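Local atomic coordinates of 6-phospho-beta-d glycosidase (Streptococcus pyogenes, PDB entry 5FOO), a protein that probably hydrolyses 6-phospho-beta-glucosides as a family 1 glycoside hydrolase. Residues P361-E366 / G412-T417. The protein carries 1 engineered substitution. Numbering follows the deposited sequence.
With JAZ (6-phosphocyclophellitol), chain G.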
ATOM      1  N   PRO A 361     -13.465  11.137  -3.451  1.00 29.69           N
ATOM      2  CA  PRO A 361     -12.978  10.887  -2.079  1.00 29.57           C
ATOM      3  C   PRO A 361     -11.675  10.097  -2.006  1.00 27.04           C
ATOM      4  O   PRO A 361     -11.462   9.161  -2.794  1.00 26.44           O
ATOM      5  CB  PRO A 361     -14.141  10.141  -1.399  1.00 28.56           C
ATOM      6  CG  PRO A 361     -15.335  10.313  -2.326  1.00 28.26           C
ATOM      7  CD  PRO A 361     -14.808  10.574  -3.700  1.00 28.95           C
ATOM      8  N   TRP A 362     -10.833  10.467  -1.042  1.00 26.47           N
ATOM      9  CA  TRP A 362      -9.574   9.748  -0.808  1.00 26.43           C
ATOM     10  C   TRP A 362      -9.172   9.894   0.641  1.00 28.22           C
ATOM     11  O   TRP A 362      -9.609  10.828   1.304  1.00 26.63           O
ATOM     12  CB  TRP A 362      -8.483  10.303  -1.751  1.00 25.53           C
ATOM     13  CG  TRP A 362      -8.089  11.718  -1.430  1.00 26.72           C
ATOM     14  CD1 TRP A 362      -8.764  12.852  -1.810  1.00 28.13           C
ATOM     15  CD2 TRP A 362      -6.950  12.166  -0.678  1.00 26.20           C
ATOM     16  NE1 TRP A 362      -8.119  13.967  -1.333  1.00 29.27           N
ATOM     17  CE2 TRP A 362      -7.006  13.581  -0.639  1.00 28.48           C
ATOM     18  CE3 TRP A 362      -5.887  11.516  -0.026  1.00 26.27           C
ATOM     19  CZ2 TRP A 362      -6.045  14.354   0.023  1.00 27.49           C
ATOM     20  CZ3 TRP A 362      -4.940  12.280   0.632  1.00 27.51           C
ATOM     21  CH2 TRP A 362      -5.023  13.688   0.643  1.00 26.86           C
ATOM     22  N   PHE A 363      -8.387   8.953   1.143  1.00 28.84           N
ATOM     23  CA  PHE A 363      -7.706   9.108   2.432  1.00 27.74           C
ATOM     24  C   PHE A 363      -6.196   8.776   2.392  1.00 30.14           C
ATOM     25  O   PHE A 363      -5.720   8.056   1.519  1.00 29.51           O
ATOM     26  CB  PHE A 363      -8.389   8.293   3.510  1.00 25.56           C
ATOM     27  CG  PHE A 363      -8.083   6.833   3.494  1.00 25.97           C
ATOM     28  CD1 PHE A 363      -8.439   6.035   2.428  1.00 23.97           C
ATOM     29  CD2 PHE A 363      -7.478   6.212   4.617  1.00 24.08           C
ATOM     30  CE1 PHE A 363      -8.206   4.684   2.483  1.00 24.33           C
ATOM     31  CE2 PHE A 363      -7.229   4.869   4.635  1.00 23.05           C
ATOM     32  CZ  PHE A 363      -7.626   4.097   3.575  1.00 22.89           C
ATOM     33  N   LEU A 364      -5.452   9.327   3.334  1.00 28.25           N
ATOM     34  CA  LEU A 364      -4.022   9.103   3.368  1.00 28.16           C
ATOM     35  C   LEU A 364      -3.848   7.800   4.073  1.00 27.45           C
ATOM     36  O   LEU A 364      -3.951   7.715   5.303  1.00 29.32           O
ATOM     37  CB  LEU A 364      -3.322  10.221   4.090  1.00 30.78           C
ATOM     38  CG  LEU A 364      -1.789  10.195   4.149  1.00 34.55           C
ATOM     39  CD1 LEU A 364      -1.188  10.022   2.777  1.00 38.61           C
ATOM     40  CD2 LEU A 364      -1.303  11.511   4.739  1.00 37.92           C
ATOM     41  N   SER A 365      -3.567   6.772   3.287  1.00 26.60           N
ATOM     42  CA  SER A 365      -3.743   5.383   3.703  1.00 26.81           C
ATOM     43  C   SER A 365      -2.514   4.743   4.312  1.00 28.41           C
ATOM     44  O   SER A 365      -2.618   3.613   4.879  1.00 24.39           O
ATOM     45  CB  SER A 365      -4.258   4.545   2.500  1.00 28.46           C
ATOM     46  OG  SER A 365      -3.591   4.960   1.298  1.00 28.54           O
ATOM     47  N   GLU A 366      -1.368   5.432   4.233  1.00 26.07           N
ATOM     48  CA  GLU A 366      -0.147   4.888   4.826  1.00 28.09           C
ATOM     49  C   GLU A 366       0.820   6.058   5.024  1.00 26.66           C
ATOM     50  O   GLU A 366       1.321   6.605   4.085  1.00 26.56           O
ATOM     51  CB  GLU A 366       0.478   3.844   3.869  1.00 26.29           C
ATOM     52  CG  GLU A 366       1.820   3.253   4.288  1.00 30.85           C
ATOM     53  CD  GLU A 366       2.616   2.561   3.186  1.00 29.02           C
ATOM     54  OE1 GLU A 366       2.442   2.833   1.997  1.00 28.43           O
ATOM     55  OE2 GLU A 366       3.533   1.660   3.590  1.00 30.61           O
ATOM     56  N   GLY A 412      -9.831  10.676   5.717  1.00 24.92           N
ATOM     57  CA  GLY A 412      -9.145   9.869   6.757  1.00 28.46           C
ATOM     58  C   GLY A 412      -7.624   9.826   6.749  1.00 28.92           C
ATOM     59  O   GLY A 412      -7.012  10.271   5.785  1.00 26.45           O
ATOM     60  N   TYR A 413      -7.042   9.271   7.823  1.00 28.54           N
ATOM     61  CA  TYR A 413      -5.594   9.195   8.011  1.00 26.34           C
ATOM     62  C   TYR A 413      -5.263   7.916   8.757  1.00 28.94           C
ATOM     63  O   TYR A 413      -5.783   7.638   9.835  1.00 30.42           O
ATOM     64  CB  TYR A 413      -5.158  10.390   8.803  1.00 25.60           C
ATOM     65  CG  TYR A 413      -3.689  10.433   9.122  1.00 27.80           C
ATOM     66  CD1 TYR A 413      -2.738  10.778   8.163  1.00 29.07           C
ATOM     67  CD2 TYR A 413      -3.244  10.134  10.374  1.00 27.66           C
ATOM     68  CE1 TYR A 413      -1.406  10.844   8.488  1.00 30.36           C
ATOM     69  CE2 TYR A 413      -1.926  10.203  10.685  1.00 29.39           C
ATOM     70  CZ  TYR A 413      -1.007  10.542   9.757  1.00 30.54           C
ATOM     71  OH  TYR A 413       0.316  10.555  10.165  1.00 27.45           O
ATOM     72  N   HIS A 414      -4.454   7.086   8.134  1.00 27.21           N
ATOM     73  CA  HIS A 414      -4.019   5.834   8.700  1.00 25.00           C
ATOM     74  C   HIS A 414      -2.445   5.901   8.854  1.00 26.83           C
ATOM     75  O   HIS A 414      -1.709   6.082   7.902  1.00 24.73           O
ATOM     76  CB  HIS A 414      -4.459   4.649   7.795  1.00 27.77           C
ATOM     77  CG  HIS A 414      -5.800   4.070   8.121  1.00 27.83           C
ATOM     78  ND1 HIS A 414      -6.232   2.872   7.606  1.00 30.91           N
ATOM     79  CD2 HIS A 414      -6.792   4.501   8.947  1.00 28.18           C
ATOM     80  CE1 HIS A 414      -7.433   2.592   8.087  1.00 27.33           C
ATOM     81  NE2 HIS A 414      -7.790   3.573   8.904  1.00 27.64           N
ATOM     82  N   VAL A 415      -1.981   5.690  10.068  1.00 27.85           N
ATOM     83  CA  VAL A 415      -0.595   5.593  10.390  1.00 28.34           C
ATOM     84  C   VAL A 415      -0.075   4.190   9.955  1.00 28.48           C
ATOM     85  O   VAL A 415      -0.624   3.152  10.316  1.00 25.65           O
ATOM     86  CB  VAL A 415      -0.340   5.765  11.899  1.00 28.30           C
ATOM     87  CG1 VAL A 415       1.170   5.678  12.141  1.00 33.48           C
ATOM     88  CG2 VAL A 415      -0.859   7.108  12.401  1.00 30.31           C
ATOM     89  N   TRP A 416       1.027   4.181   9.210  1.00 28.55           N
ATOM     90  CA  TRP A 416       1.832   2.980   9.085  1.00 24.40           C
ATOM     91  C   TRP A 416       2.856   2.854  10.237  1.00 23.87           C
ATOM     92  O   TRP A 416       3.735   3.734  10.309  1.00 27.16           O
ATOM     93  CB  TRP A 416       2.545   2.895   7.750  1.00 26.45           C
ATOM     94  CG  TRP A 416       3.119   1.519   7.616  1.00 27.38           C
ATOM     95  CD1 TRP A 416       4.354   1.059   8.068  1.00 25.96           C
ATOM     96  CD2 TRP A 416       2.473   0.445   7.057  1.00 26.52           C
ATOM     97  NE1 TRP A 416       4.466  -0.286   7.832  1.00 26.84           N
ATOM     98  CE2 TRP A 416       3.342  -0.686   7.176  1.00 27.61           C
ATOM     99  CE3 TRP A 416       1.246   0.300   6.412  1.00 26.99           C
ATOM    100  CZ2 TRP A 416       2.988  -1.925   6.710  1.00 30.22           C
ATOM    101  CZ3 TRP A 416       0.894  -0.934   5.934  1.00 25.71           C
ATOM    102  CH2 TRP A 416       1.753  -2.032   6.059  1.00 29.65           C
ATOM    103  N   THR A 417       2.440   2.261  11.333  1.00 24.19           N
ATOM    104  CA  THR A 417       1.719   0.999  11.416  1.00 24.68           C
ATOM    105  C   THR A 417       1.259   0.929  12.891  1.00 25.91           C
ATOM    106  O   THR A 417       1.952   1.456  13.770  1.00 28.68           O
ATOM    107  CB  THR A 417       2.442  -0.222  10.900  1.00 29.32           C
ATOM    108  OG1 THR A 417       1.471  -1.243  10.648  1.00 25.47           O
ATOM    109  CG2 THR A 417       3.480  -0.680  11.901  1.00 29.93           C
TER
HETATM  110  C2  JAZ G1464       5.860  -1.056   4.128  1.00 26.07           C
HETATM  111  C3  JAZ G1464       4.395  -1.199   3.665  1.00 26.17           C
HETATM  112  C4  JAZ G1464       4.147  -0.379   2.404  1.00 27.23           C
HETATM  113  C5  JAZ G1464       4.460   1.098   2.596  1.00 27.97           C
HETATM  114  C6  JAZ G1464       5.852   1.277   3.163  1.00 27.41           C
HETATM  115  C7  JAZ G1464       6.092   0.425   4.409  1.00 27.03           C
HETATM  116  C8  JAZ G1464       7.439   0.719   5.064  1.00 30.22           C
HETATM  117  O9  JAZ G1464       8.452   0.363   4.126  1.00 31.84           O
HETATM  118  P10 JAZ G1464       9.853  -0.154   4.666  1.00 33.46           P
HETATM  119  O11 JAZ G1464      10.612  -0.472   3.426  1.00 38.26           O
HETATM  120  O12 JAZ G1464       9.685  -1.183   5.705  1.00 44.00           O
HETATM  121  O13 JAZ G1464      10.444   0.980   5.383  1.00 33.99           O
HETATM  122  O14 JAZ G1464       6.825   1.018   2.143  1.00 29.32           O
HETATM  123  O15 JAZ G1464       6.081  -1.767   5.351  1.00 26.66           O
HETATM  124  O16 JAZ G1464       4.191  -2.559   3.376  1.00 27.02           O
HETATM  125  O17 JAZ G1464       2.807  -0.546   1.972  1.00 29.49           O
HETATM  126  O   HOH W   1      -4.974   2.336   5.236  1.00 19.59           O
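Glu366 and Trp416 both carry CG anti to the backbone N (chi1 176° and -169°), which sets CG of Glu366 against CB of Trp416 at 3.6 Å; the extended chi2 of Glu366 (-163°) carries CD onward. OE2 lies over one indole face, offset toward the rim. That same OE2 is covalently bonded to C5 of the 6-phosphocyclophellitol (1.5 Å), marking Glu366 as the residue trapped by this probe and, by family 1 precedent, probably the catalytic nucleophile. C3 of the ligand covers the same face of Trp416, 3.4 Å above its plane, and Thr417 CB backs the opposite face. Strands 362-367 and 410-416 are neighbours in the eight-stranded parallel TIM barrel, and Glu366 and Trp416 lie toward its C-terminal side, where the active site of this fold is found. The two strands are joined by Leu364 N to Gly412 O and by the straighter bond from His414 N to Leu364 O (2.9 Å). Inside the barrel, the edge of Phe363 meets the face of His414, CE2 standing 3.7 Å from ND1, with the ring planes perpendicular. A water linking His414 ND1 to Ser365 O fixes the imidazole further, and Ser72 takes up NE2. On the outer side, Leu364 CD2 touches the edge of Tyr413 at CD1 (3.8 Å), where Tyr413 also packs against helix 387-405.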